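Glycerol dehydratase (Clostridium butyricum, PDB 1R9D) probably dehydrates glycerol as a lyase that works without B12, a member of the glycine radical enzymes related to pyruvate formate lyase. Local coordinates at residues D610-R614 with S686-D691. Numbering follows the deposited sequence.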
loop_
_atom_site.group_PDB
_atom_site.type_symbol
_atom_site.label_atom_id
_atom_site.label_comp_id
_atom_site.label_asym_id
_atom_site.label_seq_id
_atom_site.Cartn_x
_atom_site.Cartn_y
_atom_site.Cartn_z
ATOM N N ASP A 610 36.193 -27.074 -19.920
ATOM C CA ASP A 610 34.812 -27.358 -19.545
ATOM C C ASP A 610 34.561 -27.113 -18.051
ATOM O O ASP A 610 33.517 -26.578 -17.677
ATOM C CB ASP A 610 34.438 -28.798 -19.911
ATOM C CG ASP A 610 34.423 -29.039 -21.413
ATOM O OD1 ASP A 610 34.610 -28.066 -22.175
ATOM O OD2 ASP A 610 34.222 -30.199 -21.827
ATOM N N ASN A 611 35.509 -27.490 -17.196
ATOM C CA ASN A 611 35.331 -27.273 -15.762
ATOM C C ASN A 611 35.392 -25.802 -15.355
ATOM O O ASN A 611 34.871 -25.422 -14.303
ATOM C CB ASN A 611 36.353 -28.079 -14.955
ATOM C CG ASN A 611 36.073 -29.565 -14.997
ATOM O OD1 ASN A 611 34.914 -29.985 -15.023
ATOM N ND2 ASN A 611 37.128 -30.374 -14.992
ATOM N N LEU A 612 36.029 -24.976 -16.178
ATOM C CA LEU A 612 36.102 -23.553 -15.877
ATOM C C LEU A 612 34.814 -22.877 -16.338
ATOM O O LEU A 612 34.406 -21.860 -15.781
ATOM C CB LEU A 612 37.332 -22.920 -16.535
ATOM C CG LEU A 612 38.630 -23.211 -15.767
ATOM C CD1 LEU A 612 39.822 -22.598 -16.485
ATOM C CD2 LEU A 612 38.517 -22.642 -14.355
ATOM N N ALA A 613 34.171 -23.445 -17.355
ATOM C CA ALA A 613 32.900 -22.899 -17.815
ATOM C C ALA A 613 31.931 -23.202 -16.670
ATOM O O ALA A 613 31.120 -22.358 -16.278
ATOM C CB ALA A 613 32.444 -23.599 -19.097
ATOM N N ARG A 614 32.040 -24.409 -16.123
ATOM C CA ARG A 614 31.183 -24.831 -15.013
ATOM C C ARG A 614 31.365 -23.928 -13.798
ATOM O O ARG A 614 30.396 -23.390 -13.254
ATOM C CB ARG A 614 31.498 -26.278 -14.614
ATOM C CG ARG A 614 30.751 -26.755 -13.373
ATOM C CD ARG A 614 31.264 -28.114 -12.909
ATOM N NE ARG A 614 30.715 -28.495 -11.608
ATOM C CZ ARG A 614 29.563 -29.131 -11.429
ATOM N NH1 ARG A 614 28.815 -29.473 -12.472
ATOM N NH2 ARG A 614 29.159 -29.431 -10.200
ATOM N N SER A 686 30.419 -31.816 -23.341
ATOM C CA SER A 686 30.931 -30.612 -22.693
ATOM C C SER A 686 29.844 -29.861 -21.941
ATOM O O SER A 686 30.022 -29.479 -20.788
ATOM C CB SER A 686 31.543 -29.652 -23.716
ATOM O OG SER A 686 32.822 -30.084 -24.136
ATOM N N VAL A 687 28.721 -29.622 -22.608
ATOM C CA VAL A 687 27.633 -28.887 -21.979
ATOM C C VAL A 687 27.066 -29.617 -20.765
ATOM O O VAL A 687 26.654 -28.985 -19.784
ATOM C CB VAL A 687 26.506 -28.606 -22.999
ATOM C CG1 VAL A 687 25.353 -27.866 -22.330
ATOM C CG2 VAL A 687 27.063 -27.776 -24.145
ATOM N N SER A 688 27.065 -30.946 -20.815
ATOM C CA SER A 688 26.525 -31.729 -19.711
ATOM C C SER A 688 27.345 -31.603 -18.425
ATOM O O SER A 688 26.867 -31.956 -17.350
ATOM C CB SER A 688 26.403 -33.207 -20.109
ATOM O OG SER A 688 27.673 -33.833 -20.193
ATOM N N LYS A 689 28.564 -31.081 -18.523
ATOM C CA LYS A 689 29.413 -30.937 -17.340
ATOM C C LYS A 689 29.028 -29.759 -16.444
ATOM O O LYS A 689 29.444 -29.691 -15.286
ATOM C CB LYS A 689 30.879 -30.817 -17.757
ATOM C CG LYS A 689 31.421 -32.070 -18.438
ATOM C CD LYS A 689 32.759 -31.791 -19.096
ATOM C CE LYS A 689 33.254 -33.004 -19.872
ATOM N NZ LYS A 689 34.490 -32.684 -20.649
ATOM N N LEU A 690 28.245 -28.827 -16.979
ATOM C CA LEU A 690 27.800 -27.679 -16.196
ATOM C C LEU A 690 26.799 -28.169 -15.147
ATOM O O LEU A 690 26.263 -29.272 -15.264
ATOM C CB LEU A 690 27.112 -26.659 -17.104
ATOM C CG LEU A 690 27.872 -26.195 -18.347
ATOM C CD1 LEU A 690 26.943 -25.329 -19.210
ATOM C CD2 LEU A 690 29.121 -25.425 -17.936
ATOM N N ASP A 691 26.551 -27.357 -14.124
ATOM C CA ASP A 691 25.587 -27.719 -13.080
ATOM C C ASP A 691 24.192 -27.263 -13.520
ATOM O O ASP A 691 23.803 -26.114 -13.296
ATOM C CB ASP A 691 25.951 -27.043 -11.752
ATOM C CG ASP A 691 25.065 -27.497 -10.599
ATOM O OD1 ASP A 691 23.967 -28.031 -10.860
ATOM O OD2 ASP A 691 25.464 -27.310 -9.428
HETATM O O HOH W 1 27.748 -24.783 -14.110
#
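Ser-686 OG donates to Asp-610 OD2 at 2.7 Å, reaching the syn side of that oxygen but 32° out of the carboxylate plane. The hydroxyl is also hydrogen-bonded to Asp-605 N, just ahead of helix 607-624. From Val-687 to Leu-690 the chain makes a type I beta turn, which carries Lys-689 back to the same carboxylate. The lysine chain, extended beyond CG, passes its CD 3.5 Å from Asp-610 CB and brings NZ to the anti side of OD2, a salt bridge of 2.8 Å lying nearer the plane than the serine bond. NZ is bridged to Asp-605 and Asp-607 as well, so three carboxylates surround one ammonium. The carbonyl of Lys-689 is engaged too: Arg-614 NH1 bonds its O at 2.9 Å with an N-H...O angle of 153°, the oxygen lying at the guanidinium edge. That reach follows from an arginine running straight from CG to NE, with CG anti to the backbone N (chi1 174°). Leu-690 turns CD2 onto the helix backbone, 3.6 Å from Arg-614 N and 4.0 Å from Ala-613 CB. At Asp-691, CB sits over one guanidinium face, while OD1 accepts from the backbone N of Phe-693 and Ile-694; a water joins Asp-691 N to Arg-614 O. Helix 607-624 is thereby tied to segment 686-691, joining residues of the pyruvate formate lyase-like and glycine radical sequence families. Ammonium and hydroxyl donors on OD2 would favour the carboxylate form of Asp-610, and the acids round NZ probably favour a charged Lys-689.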